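Local coordinates for protein probable oxidoreductase (Pseudomonas aeruginosa, PDB 4B7X) that probably catalyses NADP(H)-dependent oxidation or reduction as a member of the medium-chain dehydrogenase/reductase superfamily, at residues R9-A14 with F26-T31; G134-F139 with E276-M281; G34-G39 with V82-H87; I238-R243 with V270-M275. All coordinates share one frame; numbering follows the deposited sequence.

Contact 1 of 4, residues R9-A14 with F26-T31; sequences RQYQLA and FSFVET
The rings of Y11 and F28 lean over one another on one face of an antiparallel two-stranded ribbon, their centroids 4.4 Å apart and their planes inclined by 33°. F28 CD1 sits over the centre of the Y11 ring, 3.5 Å from Y11 CZ, while Y11 OH in turn lies above the rim of the F28 ring. F28 can reach across because its CG stands opposite the backbone N (chi1 -157°), which carries the ring out over the neighbouring strand. R9 flanks the other end of this ring, its CD 4.0 Å from F28 CZ, and runs side by side with E30 in the same direction. On the far flank F26 CB meets Y11 CD1 at 3.6 Å, the two side chains crossing nearly at right angles. The opposite face carries Q10, Q12, S27 and V29, with Q12 CB 4.4 Å from S27 CB. Backbone bonds tie the strands in pairs: Q10 N to V29 O and V29 N to Q10 O, then Q12 N to S27 O (2.8 Å) and S27 N to Q12 O. Y11 OH is hydrogen-bonded to E314 O, and the R9 guanidinium forms salt bridges with D104 and E314, so the polar ends of R9 and Y11 are taken up beyond the ribbon. Strands 7-13 and 26-32 form a small sheet, and strand 7-13 is also bonded through its backbone to loop residues such as M74 and V102. Y11 and F26 pack on P317 of helix 316-320, with F26 set edge-to-face against F316.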
# COMPACT_ATOMS: atom_id res chain seq x y z
N ARG H 9 29.88 17.87 -26.03
CA ARG H 9 30.35 16.84 -25.11
C ARG H 9 29.15 16.10 -24.53
O ARG H 9 28.12 16.70 -24.21
CB ARG H 9 31.18 17.45 -23.99
CG ARG H 9 32.41 18.21 -24.44
CD ARG H 9 33.07 18.91 -23.26
NE ARG H 9 32.17 19.88 -22.64
CZ ARG H 9 32.32 20.39 -21.41
NH1 ARG H 9 33.35 20.02 -20.66
NH2 ARG H 9 31.44 21.26 -20.94
N GLN H 10 29.29 14.78 -24.39
CA GLN H 10 28.20 13.95 -23.88
C GLN H 10 28.70 12.73 -23.12
O GLN H 10 29.65 12.06 -23.55
CB GLN H 10 27.26 13.52 -25.01
CG GLN H 10 27.94 12.86 -26.21
CD GLN H 10 26.99 12.64 -27.37
OE1 GLN H 10 26.23 13.52 -27.74
NE2 GLN H 10 27.04 11.44 -27.94
N TYR H 11 28.07 12.45 -21.98
CA TYR H 11 28.30 11.19 -21.30
C TYR H 11 27.35 10.15 -21.85
O TYR H 11 26.13 10.37 -21.90
CB TYR H 11 28.16 11.34 -19.78
CG TYR H 11 29.44 11.71 -19.06
CD1 TYR H 11 30.50 10.80 -18.98
CD2 TYR H 11 29.59 12.95 -18.44
CE1 TYR H 11 31.68 11.13 -18.32
CE2 TYR H 11 30.77 13.29 -17.78
CZ TYR H 11 31.80 12.37 -17.73
OH TYR H 11 32.97 12.68 -17.07
N GLN H 12 27.92 9.04 -22.30
CA GLN H 12 27.16 7.92 -22.85
C GLN H 12 27.14 6.78 -21.86
O GLN H 12 28.08 6.61 -21.08
CB GLN H 12 27.82 7.42 -24.14
CG GLN H 12 27.53 8.25 -25.39
CD GLN H 12 28.04 7.59 -26.67
OE1 GLN H 12 28.67 6.53 -26.64
NE2 GLN H 12 27.75 8.22 -27.80
N LEU H 13 26.07 5.98 -21.90
CA LEU H 13 26.03 4.74 -21.13
C LEU H 13 26.92 3.72 -21.84
O LEU H 13 26.68 3.39 -23.00
CB LEU H 13 24.60 4.19 -21.02
CG LEU H 13 24.14 3.61 -19.68
CD1 LEU H 13 22.88 2.76 -19.84
CD2 LEU H 13 25.22 2.81 -18.96
N ALA H 14 27.95 3.25 -21.14
CA ALA H 14 28.88 2.25 -21.68
C ALA H 14 28.48 0.83 -21.26
O ALA H 14 28.49 -0.10 -22.08
CB ALA H 14 30.31 2.55 -21.26
N PHE H 26 30.26 5.07 -17.52
CA PHE H 26 30.03 6.06 -18.57
C PHE H 26 31.21 6.22 -19.52
O PHE H 26 32.36 5.97 -19.16
CB PHE H 26 29.72 7.42 -17.95
CG PHE H 26 28.64 7.39 -16.92
CD1 PHE H 26 27.31 7.26 -17.29
CD2 PHE H 26 28.95 7.50 -15.57
CE1 PHE H 26 26.31 7.24 -16.34
CE2 PHE H 26 27.96 7.48 -14.61
CZ PHE H 26 26.64 7.35 -15.00
N SER H 27 30.90 6.65 -20.74
CA SER H 27 31.92 7.01 -21.71
C SER H 27 31.78 8.49 -22.09
O SER H 27 30.74 8.92 -22.59
CB SER H 27 31.81 6.12 -22.95
OG SER H 27 32.67 6.58 -23.97
N PHE H 28 32.83 9.25 -21.82
CA PHE H 28 32.88 10.67 -22.18
C PHE H 28 33.28 10.80 -23.65
O PHE H 28 34.36 10.37 -24.05
CB PHE H 28 33.87 11.41 -21.26
CG PHE H 28 33.62 12.89 -21.16
CD1 PHE H 28 32.33 13.39 -21.00
CD2 PHE H 28 34.68 13.78 -21.19
CE1 PHE H 28 32.10 14.75 -20.91
CE2 PHE H 28 34.46 15.15 -21.09
CZ PHE H 28 33.17 15.63 -20.95
N VAL H 29 32.39 11.38 -24.45
CA VAL H 29 32.53 11.42 -25.91
C VAL H 29 32.32 12.83 -26.47
O VAL H 29 31.53 13.62 -25.95
CB VAL H 29 31.57 10.41 -26.60
CG1 VAL H 29 31.69 10.47 -28.13
CG2 VAL H 29 31.83 8.99 -26.12
N GLU H 30 33.05 13.12 -27.54
CA GLU H 30 32.93 14.40 -28.23
C GLU H 30 32.43 14.17 -29.66
O GLU H 30 33.18 13.72 -30.53
CB GLU H 30 34.27 15.15 -28.19
CG GLU H 30 34.59 15.74 -26.82
CD GLU H 30 36.01 15.46 -26.34
OE1 GLU H 30 36.54 14.36 -26.62
OE2 GLU H 30 36.59 16.34 -25.67
N THR H 31 31.15 14.46 -29.88
CA THR H 31 30.53 14.35 -31.20
C THR H 31 30.29 15.75 -31.77
O THR H 31 30.16 16.71 -31.00
CB THR H 31 29.20 13.58 -31.16
OG1 THR H 31 28.21 14.34 -30.45
CG2 THR H 31 29.37 12.22 -30.49

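Contact 2 of 4, residues G134-F139 with E276-M281; sequences GMTAYF and EGMVVM. With NAP (NADP nicotinamide-adenine-dinucleotide phosphate), chain T.
T136 lies against the nicotinamide ring of NADP and M278 against its carboxamide, both from the same side. T136 CG2 is over the ring face near the C3N-C4N rim, 3.6 Å from NADP C4N and 3.7 Å from NADP C3N; T136 OG1 is nearer to NADP C4N, at 3.3 Å, but beyond the rim. M278 SD comes obliquely, past the O7N/N7N end, 3.6 Å from NADP O7N. At the carboxamide's edge, V280 N donates to NADP O7N (2.7 Å, 137° at the hydrogen), while NADP N7N is modelled as donating to M278 O, a bond that is less certain because the position of that oxygen is doubtful. The F139 ring, farther along the helix, has Y138 CD2 over one face and stacks with Y283.

Helix and loop meet closely beside the nicotinamide. V280 CB touches T136 OG1 at 3.3 Å, and V280 CG2, set opposite the backbone N, is pressed against the helix at T136 N and at M135 CB, the latter 3.7 Å away. The bent side chain of M278 brings CE to T136 O at 4.1 Å. A chi1 of -53° places T136 OG1 beside its backbone N, where it also bonds M132 O one turn earlier in helix 132-145.

The two segments therefore share the work: the V280 N bond, with the less certain one to M278 O, would limit rotation of the carboxamide, while the helix supplies the T136 methyl and hydroxyl oxygen, both close to C4N. C4N is the hydride-carrying carbon of NADP(H), and with T136 covering this side of it, hydride transfer would probably take place at the other face.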
# COMPACT_ATOMS: atom_id res chain seq x y z
N GLY H 134 10.12 19.56 -6.87
CA GLY H 134 9.06 20.35 -6.28
C GLY H 134 7.67 19.80 -6.57
O GLY H 134 6.81 19.81 -5.69
N MET H 135 7.47 19.32 -7.78
CA MET H 135 6.17 18.80 -8.21
C MET H 135 5.89 17.44 -7.59
O MET H 135 4.76 17.17 -7.16
CB MET H 135 6.09 18.77 -9.74
CG MET H 135 6.14 20.15 -10.40
SD MET H 135 4.78 21.24 -9.92
CE MET H 135 5.44 22.14 -8.52
N THR H 136 6.93 16.62 -7.51
CA THR H 136 6.87 15.34 -6.83
C THR H 136 6.38 15.51 -5.39
O THR H 136 5.41 14.85 -4.97
CB THR H 136 8.25 14.67 -6.84
OG1 THR H 136 8.76 14.61 -8.18
CG2 THR H 136 8.18 13.27 -6.25
N ALA H 137 7.03 16.42 -4.65
CA ALA H 137 6.64 16.71 -3.28
C ALA H 137 5.20 17.19 -3.24
O ALA H 137 4.40 16.69 -2.44
CB ALA H 137 7.55 17.77 -2.66
N TYR H 138 4.88 18.13 -4.12
CA TYR H 138 3.56 18.75 -4.21
C TYR H 138 2.46 17.71 -4.46
O TYR H 138 1.53 17.56 -3.64
CB TYR H 138 3.58 19.80 -5.32
CG TYR H 138 2.32 20.62 -5.42
CD1 TYR H 138 2.17 21.79 -4.66
CD2 TYR H 138 1.26 20.24 -6.27
CE1 TYR H 138 1.01 22.55 -4.74
CE2 TYR H 138 0.10 21.00 -6.36
CZ TYR H 138 -0.02 22.15 -5.59
OH TYR H 138 -1.17 22.92 -5.66
N PHE H 139 2.55 17.00 -5.58
CA PHE H 139 1.49 16.06 -5.96
C PHE H 139 1.46 14.79 -5.11
O PHE H 139 0.38 14.33 -4.77
CB PHE H 139 1.52 15.73 -7.45
CG PHE H 139 1.25 16.93 -8.31
CD1 PHE H 139 -0.02 17.51 -8.35
CD2 PHE H 139 2.27 17.50 -9.04
CE1 PHE H 139 -0.27 18.62 -9.14
CE2 PHE H 139 2.04 18.62 -9.82
CZ PHE H 139 0.76 19.18 -9.88
N GLU H 276 0.69 3.71 -1.15
CA GLU H 276 0.48 4.01 -2.56
C GLU H 276 1.70 4.65 -3.23
O GLU H 276 2.31 5.57 -2.68
CB GLU H 276 -0.77 4.90 -2.74
CG GLU H 276 -1.05 5.25 -4.19
CD GLU H 276 -2.39 5.89 -4.43
OE1 GLU H 276 -3.25 5.94 -3.53
OE2 GLU H 276 -2.59 6.36 -5.57
N GLY H 277 2.04 4.13 -4.42
CA GLY H 277 3.14 4.64 -5.25
C GLY H 277 2.68 5.72 -6.20
O GLY H 277 1.50 5.85 -6.49
N MET H 278 3.62 6.53 -6.67
CA MET H 278 3.30 7.60 -7.61
C MET H 278 4.51 7.91 -8.46
O MET H 278 5.64 7.56 -8.10
CB MET H 278 2.82 8.85 -6.87
CG MET H 278 3.88 9.51 -5.98
SD MET H 278 4.99 10.56 -6.94
CE MET H 278 3.87 11.89 -7.38
N VAL H 279 4.26 8.57 -9.59
CA VAL H 279 5.28 8.94 -10.56
C VAL H 279 4.89 10.34 -11.03
O VAL H 279 3.76 10.58 -11.50
CB VAL H 279 5.37 7.90 -11.71
CG1 VAL H 279 6.01 8.47 -12.96
CG2 VAL H 279 6.15 6.67 -11.27
N VAL H 280 5.82 11.28 -10.90
CA VAL H 280 5.48 12.70 -11.00
C VAL H 280 4.95 13.08 -12.39
O VAL H 280 4.07 13.91 -12.52
CB VAL H 280 6.65 13.63 -10.52
CG1 VAL H 280 7.83 13.57 -11.48
CG2 VAL H 280 6.17 15.07 -10.33
N MET H 281 5.46 12.42 -13.43
CA MET H 281 5.03 12.71 -14.81
C MET H 281 3.55 12.45 -15.08
O MET H 281 3.00 13.04 -16.00
CB MET H 281 5.90 11.98 -15.83
CG MET H 281 7.35 12.43 -15.85
SD MET H 281 7.57 14.23 -15.95
CE MET H 281 7.06 14.57 -17.64
PA NAP T . 17.65 13.92 -2.26
O1A NAP T . 17.73 15.52 -2.35
O2A NAP T . 16.74 13.50 -1.17
O5B NAP T . 19.12 13.32 -2.13
C5B NAP T . 19.24 11.94 -1.75
C4B NAP T . 19.20 11.77 -0.22
O4B NAP T . 18.87 10.40 0.07
C3B NAP T . 20.61 11.94 0.37
O3B NAP T . 20.85 13.34 0.68
C2B NAP T . 20.54 11.12 1.64
O2B NAP T . 20.04 11.96 2.66
C1B NAP T . 19.42 10.11 1.39
N9A NAP T . 19.95 8.74 1.37
C8A NAP T . 20.74 8.21 0.43
N7A NAP T . 21.00 6.93 0.75
C5A NAP T . 20.36 6.66 1.88
C6A NAP T . 20.26 5.54 2.68
N6A NAP T . 20.88 4.42 2.33
N1A NAP T . 19.52 5.59 3.80
C2A NAP T . 18.89 6.70 4.15
N3A NAP T . 18.96 7.80 3.41
C4A NAP T . 19.69 7.81 2.28
O3 NAP T . 17.08 13.39 -3.67
PN NAP T . 15.58 13.76 -4.12
O1N NAP T . 15.70 14.30 -5.48
O2N NAP T . 14.88 14.57 -3.09
O5D NAP T . 15.01 12.27 -4.17
C5D NAP T . 14.37 11.70 -3.04
C4D NAP T . 13.55 10.44 -3.41
O4D NAP T . 12.42 10.77 -4.27
C3D NAP T . 14.39 9.41 -4.16
O3D NAP T . 13.97 8.15 -3.67
C2D NAP T . 13.95 9.56 -5.62
O2D NAP T . 14.10 8.31 -6.33
C1D NAP T . 12.48 9.86 -5.43
N1N NAP T . 11.80 10.54 -6.55
C2N NAP T . 10.59 9.98 -6.97
C3N NAP T . 9.87 10.55 -8.01
C7N NAP T . 8.55 9.89 -8.42
O7N NAP T . 7.81 10.41 -9.24
N7N NAP T . 8.24 8.76 -7.76
C4N NAP T . 10.36 11.71 -8.61
C5N NAP T . 11.57 12.29 -8.19
C6N NAP T . 12.30 11.71 -7.15
P2B NAP T . 20.65 11.86 4.15
O1X NAP T . 20.73 10.30 4.51
O2X NAP T . 22.17 12.40 4.03
O3X NAP T . 19.84 12.67 5.08

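Contact 3 of 4, residues G34-G39 with V82-H87; sequences GEPAEG and VLVSKH
At the C-terminal end of strand 77-85, in the GroES-like domain, a classic beta bulge and an ST turn shape the chain that meets loop 34-39, with K86 as the main link and V84 packing on P36. L83 and V84 form the bulge, both facing L42; S85 OG then accepts from H87 N in the ST turn. K86 is fully extended beyond CG and lies along the loop backbone, so that its aliphatic part passes the carbonyls, CD coming within 3.5 Å of A37 O. At its end NZ donates to P36 O (3.1 Å), entering in the carbonyl plane with a C=O...N angle of 153°. The main chain of the same residue is held as well: G39 N donates to K86 O at 3.0 Å, a bent bond of 138° at the hydrogen, and G39 adopts positive phi there. The carboxylate of E38 swings back near the base of K86, OE1 being 3.9 Å from K86 CB, but stays too far from NZ for a salt bridge. V84 CG2, between its backbone N and carbonyl carbon, meets P36 CG at 3.6 Å with the two side chains roughly perpendicular. H87 presents a ring edge to G39 O, 3.6 Å from CD2. The loop leads from strand 26-32 into strand 41-49, whose L42 pairs with L83 and V84 through backbone bonds, while K86 pairs in the same way with Q40 just before that strand.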
# COMPACT_ATOMS: atom_id res chain seq x y z
N GLY H 34 25.01 18.67 -34.32
CA GLY H 34 24.11 18.55 -35.46
C GLY H 34 23.13 19.69 -35.59
O GLY H 34 23.31 20.77 -35.01
N GLU H 35 22.08 19.45 -36.36
CA GLU H 35 21.02 20.43 -36.58
C GLU H 35 19.65 19.76 -36.39
O GLU H 35 19.48 18.58 -36.74
CB GLU H 35 21.16 21.07 -37.96
CG GLU H 35 21.19 20.07 -39.12
CD GLU H 35 22.02 20.56 -40.30
OE1 GLU H 35 23.27 20.50 -40.21
OE2 GLU H 35 21.42 20.99 -41.31
N PRO H 36 18.68 20.49 -35.82
CA PRO H 36 17.36 19.90 -35.59
C PRO H 36 16.59 19.65 -36.88
O PRO H 36 16.67 20.45 -37.81
CB PRO H 36 16.64 20.96 -34.75
CG PRO H 36 17.35 22.24 -35.06
CD PRO H 36 18.78 21.85 -35.26
N ALA H 37 15.88 18.52 -36.93
CA ALA H 37 14.92 18.19 -37.99
C ALA H 37 13.54 18.78 -37.67
O ALA H 37 13.34 19.40 -36.62
CB ALA H 37 14.83 16.68 -38.15
N GLU H 38 12.58 18.58 -38.57
CA GLU H 38 11.22 19.07 -38.35
C GLU H 38 10.64 18.47 -37.08
O GLU H 38 10.85 17.28 -36.79
CB GLU H 38 10.32 18.78 -39.55
CG GLU H 38 8.90 19.33 -39.43
CD GLU H 38 8.83 20.86 -39.45
OE1 GLU H 38 9.87 21.54 -39.64
OE2 GLU H 38 7.71 21.39 -39.28
N GLY H 39 9.94 19.30 -36.31
CA GLY H 39 9.38 18.90 -35.02
C GLY H 39 10.39 18.90 -33.89
O GLY H 39 10.08 18.47 -32.77
N VAL H 82 16.96 27.88 -25.73
CA VAL H 82 16.63 27.40 -27.07
C VAL H 82 17.40 28.27 -28.06
O VAL H 82 17.30 29.50 -28.01
CB VAL H 82 15.11 27.43 -27.35
CG1 VAL H 82 14.81 27.22 -28.84
CG2 VAL H 82 14.41 26.36 -26.52
N LEU H 83 18.18 27.62 -28.92
CA LEU H 83 18.95 28.33 -29.93
C LEU H 83 18.16 28.39 -31.23
O LEU H 83 18.04 29.46 -31.83
CB LEU H 83 20.33 27.68 -30.16
CG LEU H 83 21.28 27.62 -28.95
CD1 LEU H 83 22.68 27.22 -29.38
CD2 LEU H 83 21.32 28.93 -28.18
N VAL H 84 17.62 27.26 -31.65
CA VAL H 84 16.72 27.21 -32.81
C VAL H 84 15.53 26.28 -32.58
O VAL H 84 15.62 25.31 -31.82
CB VAL H 84 17.45 26.82 -34.13
CG1 VAL H 84 18.30 27.97 -34.64
CG2 VAL H 84 18.29 25.56 -33.94
N SER H 85 14.42 26.59 -33.25
CA SER H 85 13.19 25.82 -33.13
C SER H 85 12.51 25.54 -34.46
O SER H 85 12.19 26.46 -35.21
CB SER H 85 12.21 26.53 -32.20
OG SER H 85 10.98 25.83 -32.17
N LYS H 86 12.28 24.25 -34.73
CA LYS H 86 11.43 23.80 -35.84
C LYS H 86 10.13 23.20 -35.29
O LYS H 86 9.60 22.21 -35.82
CB LYS H 86 12.19 22.79 -36.71
CG LYS H 86 13.32 23.38 -37.53
CD LYS H 86 13.97 22.32 -38.42
CE LYS H 86 15.01 22.93 -39.35
NZ LYS H 86 15.55 21.94 -40.32
N HIS H 87 9.61 23.81 -34.23
CA HIS H 87 8.45 23.31 -33.50
C HIS H 87 7.60 24.47 -33.04
O HIS H 87 8.10 25.36 -32.35
CB HIS H 87 8.92 22.47 -32.31
CG HIS H 87 7.80 21.82 -31.52
ND1 HIS H 87 6.92 22.52 -30.79
CD2 HIS H 87 7.48 20.47 -31.33
CE1 HIS H 87 6.07 21.68 -30.18
NE2 HIS H 87 6.42 20.42 -30.52

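Contact 4 of 4, residues I238-R243 with V270-M275; sequences IAFKAR and VNRARM
This contact closes the beta-alpha-beta unit formed by strand 242-246, helix 267-270 and strand 274-277 in the Rossmann fold, where the corner at F240-K241 meets the helix end at N271-R272. A Schellman motif ends the helix, with R272 at positive phi as its C-prime residue, and the facing chain makes a type II turn from A239 to A242. The helix end receives K241 N at N271 O, a short and nearly straight bond of 2.7 Å and 176°. One step on, R274 N donates to A242 O (2.9 Å), opening the parallel pairing of R243 with R274. A273 CB packs against A242 O (3.1 Å) and I238 CD1 (3.7 Å).

The arginines have partners both beyond and within the segments. R274 NE forms a salt bridge with E276 of the second subunit, R272 NE another with D282 of that subunit, and R243 a third with E151 of its own chain; strand 274-277 also pairs antiparallel with the second subunit, so the sheet continues across the dimer interface. R243 NH1 additionally donates to K241 O at 3.1 Å, tying the strand back to the corner. R272 NH1 similarly donates to V270 O (3.1 Å); together with D282 of the second subunit, this fixes the guanidinium. There it meets F240 with planes 76° apart: F240 CE1 stands over one guanidinium face, 3.5 Å from R272 NE.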
# COMPACT_ATOMS: atom_id res chain seq x y z
N ILE H 238 2.48 3.63 12.59
CA ILE H 238 1.42 4.35 11.84
C ILE H 238 0.09 4.29 12.59
O ILE H 238 -0.16 3.35 13.35
CB ILE H 238 1.27 3.86 10.37
CG1 ILE H 238 0.86 2.38 10.30
CG2 ILE H 238 2.55 4.13 9.59
CD1 ILE H 238 0.47 1.90 8.91
N ALA H 239 -0.73 5.33 12.40
CA ALA H 239 -2.03 5.45 13.05
C ALA H 239 -3.13 4.80 12.20
O ALA H 239 -2.91 4.49 11.03
CB ALA H 239 -2.36 6.92 13.25
N PHE H 240 -4.30 4.61 12.81
CA PHE H 240 -5.52 4.21 12.11
C PHE H 240 -5.74 5.07 10.86
O PHE H 240 -5.81 6.30 10.95
CB PHE H 240 -6.70 4.30 13.08
CG PHE H 240 -8.06 4.18 12.44
CD1 PHE H 240 -8.54 2.95 12.01
CD2 PHE H 240 -8.88 5.30 12.30
CE1 PHE H 240 -9.81 2.83 11.43
CE2 PHE H 240 -10.14 5.20 11.73
CZ PHE H 240 -10.61 3.96 11.29
N LYS H 241 -5.83 4.42 9.69
CA LYS H 241 -6.11 5.12 8.42
C LYS H 241 -4.96 6.00 7.93
O LYS H 241 -5.17 6.97 7.18
CB LYS H 241 -7.42 5.92 8.51
CG LYS H 241 -8.68 5.08 8.39
CD LYS H 241 -9.90 5.94 8.07
CE LYS H 241 -9.62 6.96 6.96
NZ LYS H 241 -9.39 6.38 5.60
N ALA H 242 -3.74 5.66 8.33
CA ALA H 242 -2.55 6.35 7.84
C ALA H 242 -2.40 6.16 6.32
O ALA H 242 -2.91 5.17 5.76
CB ALA H 242 -1.31 5.82 8.55
N ARG H 243 -1.72 7.11 5.68
CA ARG H 243 -1.33 7.00 4.29
C ARG H 243 0.20 6.98 4.19
O ARG H 243 0.89 7.88 4.71
CB ARG H 243 -1.89 8.17 3.45
CG ARG H 243 -3.40 8.09 3.16
CD ARG H 243 -4.23 8.51 4.36
NE ARG H 243 -4.14 9.95 4.55
CZ ARG H 243 -4.21 10.60 5.72
NH1 ARG H 243 -4.37 9.96 6.87
NH2 ARG H 243 -4.12 11.91 5.71
N VAL H 270 -3.91 -4.10 10.38
CA VAL H 270 -4.25 -3.67 11.76
C VAL H 270 -4.79 -2.23 11.85
O VAL H 270 -5.77 -1.97 12.54
CB VAL H 270 -3.05 -3.87 12.71
CG1 VAL H 270 -3.29 -3.24 14.08
CG2 VAL H 270 -2.76 -5.36 12.85
N ASN H 271 -4.17 -1.32 11.11
CA ASN H 271 -4.49 0.09 11.12
C ASN H 271 -5.34 0.58 9.91
O ASN H 271 -5.59 1.78 9.75
CB ASN H 271 -3.18 0.87 11.23
CG ASN H 271 -2.43 0.57 12.52
OD1 ASN H 271 -1.30 0.04 12.51
ND2 ASN H 271 -3.05 0.89 13.65
N ARG H 272 -5.80 -0.37 9.08
CA ARG H 272 -6.53 -0.07 7.84
C ARG H 272 -5.97 1.15 7.10
O ARG H 272 -6.67 2.13 6.81
CB ARG H 272 -8.07 -0.05 8.03
CG ARG H 272 -8.58 0.34 9.40
CD ARG H 272 -8.64 -0.83 10.37
NE ARG H 272 -9.75 -0.62 11.30
CZ ARG H 272 -9.67 -0.63 12.63
NH1 ARG H 272 -8.52 -0.84 13.25
NH2 ARG H 272 -10.77 -0.42 13.34
N ALA H 273 -4.68 1.06 6.82
CA ALA H 273 -3.95 2.14 6.21
C ALA H 273 -3.67 1.83 4.74
O ALA H 273 -3.83 0.70 4.30
CB ALA H 273 -2.63 2.35 6.96
N ARG H 274 -3.24 2.84 4.01
CA ARG H 274 -3.01 2.70 2.59
C ARG H 274 -1.54 3.01 2.27
O ARG H 274 -1.01 4.00 2.76
CB ARG H 274 -3.94 3.65 1.84
CG ARG H 274 -3.66 3.86 0.37
CD ARG H 274 -4.43 5.07 -0.15
NE ARG H 274 -5.87 4.90 0.02
CZ ARG H 274 -6.73 5.89 0.28
NH1 ARG H 274 -6.30 7.14 0.40
NH2 ARG H 274 -8.02 5.62 0.42
N MET H 275 -0.91 2.15 1.46
CA MET H 275 0.42 2.43 0.90
C MET H 275 0.28 2.57 -0.62
O MET H 275 -0.20 1.66 -1.30
CB MET H 275 1.39 1.30 1.27
CG MET H 275 2.82 1.44 0.74
SD MET H 275 3.86 0.03 1.21
CE MET H 275 4.40 0.55 2.83

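Contacts 1 and 3 belong to the N-terminal GroES-like part and share one chain run, contact 1 ending on strand 26-32 and contact 3 starting in the loop after it; their centres are 22 Å apart. Contacts 2 and 4 both use strand 274-277 of the parallel Rossmann sheet, with centres about 20 Å apart: its start pairs with strand 242-246 in contact 4, and its end leads to the nicotinamide in contact 2. In sequence, both segments of contact 4 fall between those of contact 2. Contacts 3 and 4, about 50 Å apart, occupy opposite sides of the chain, and the second subunit reaches contacts 2 and 4, linking the dimer interface to the strand that leads into the nicotinamide-binding loop.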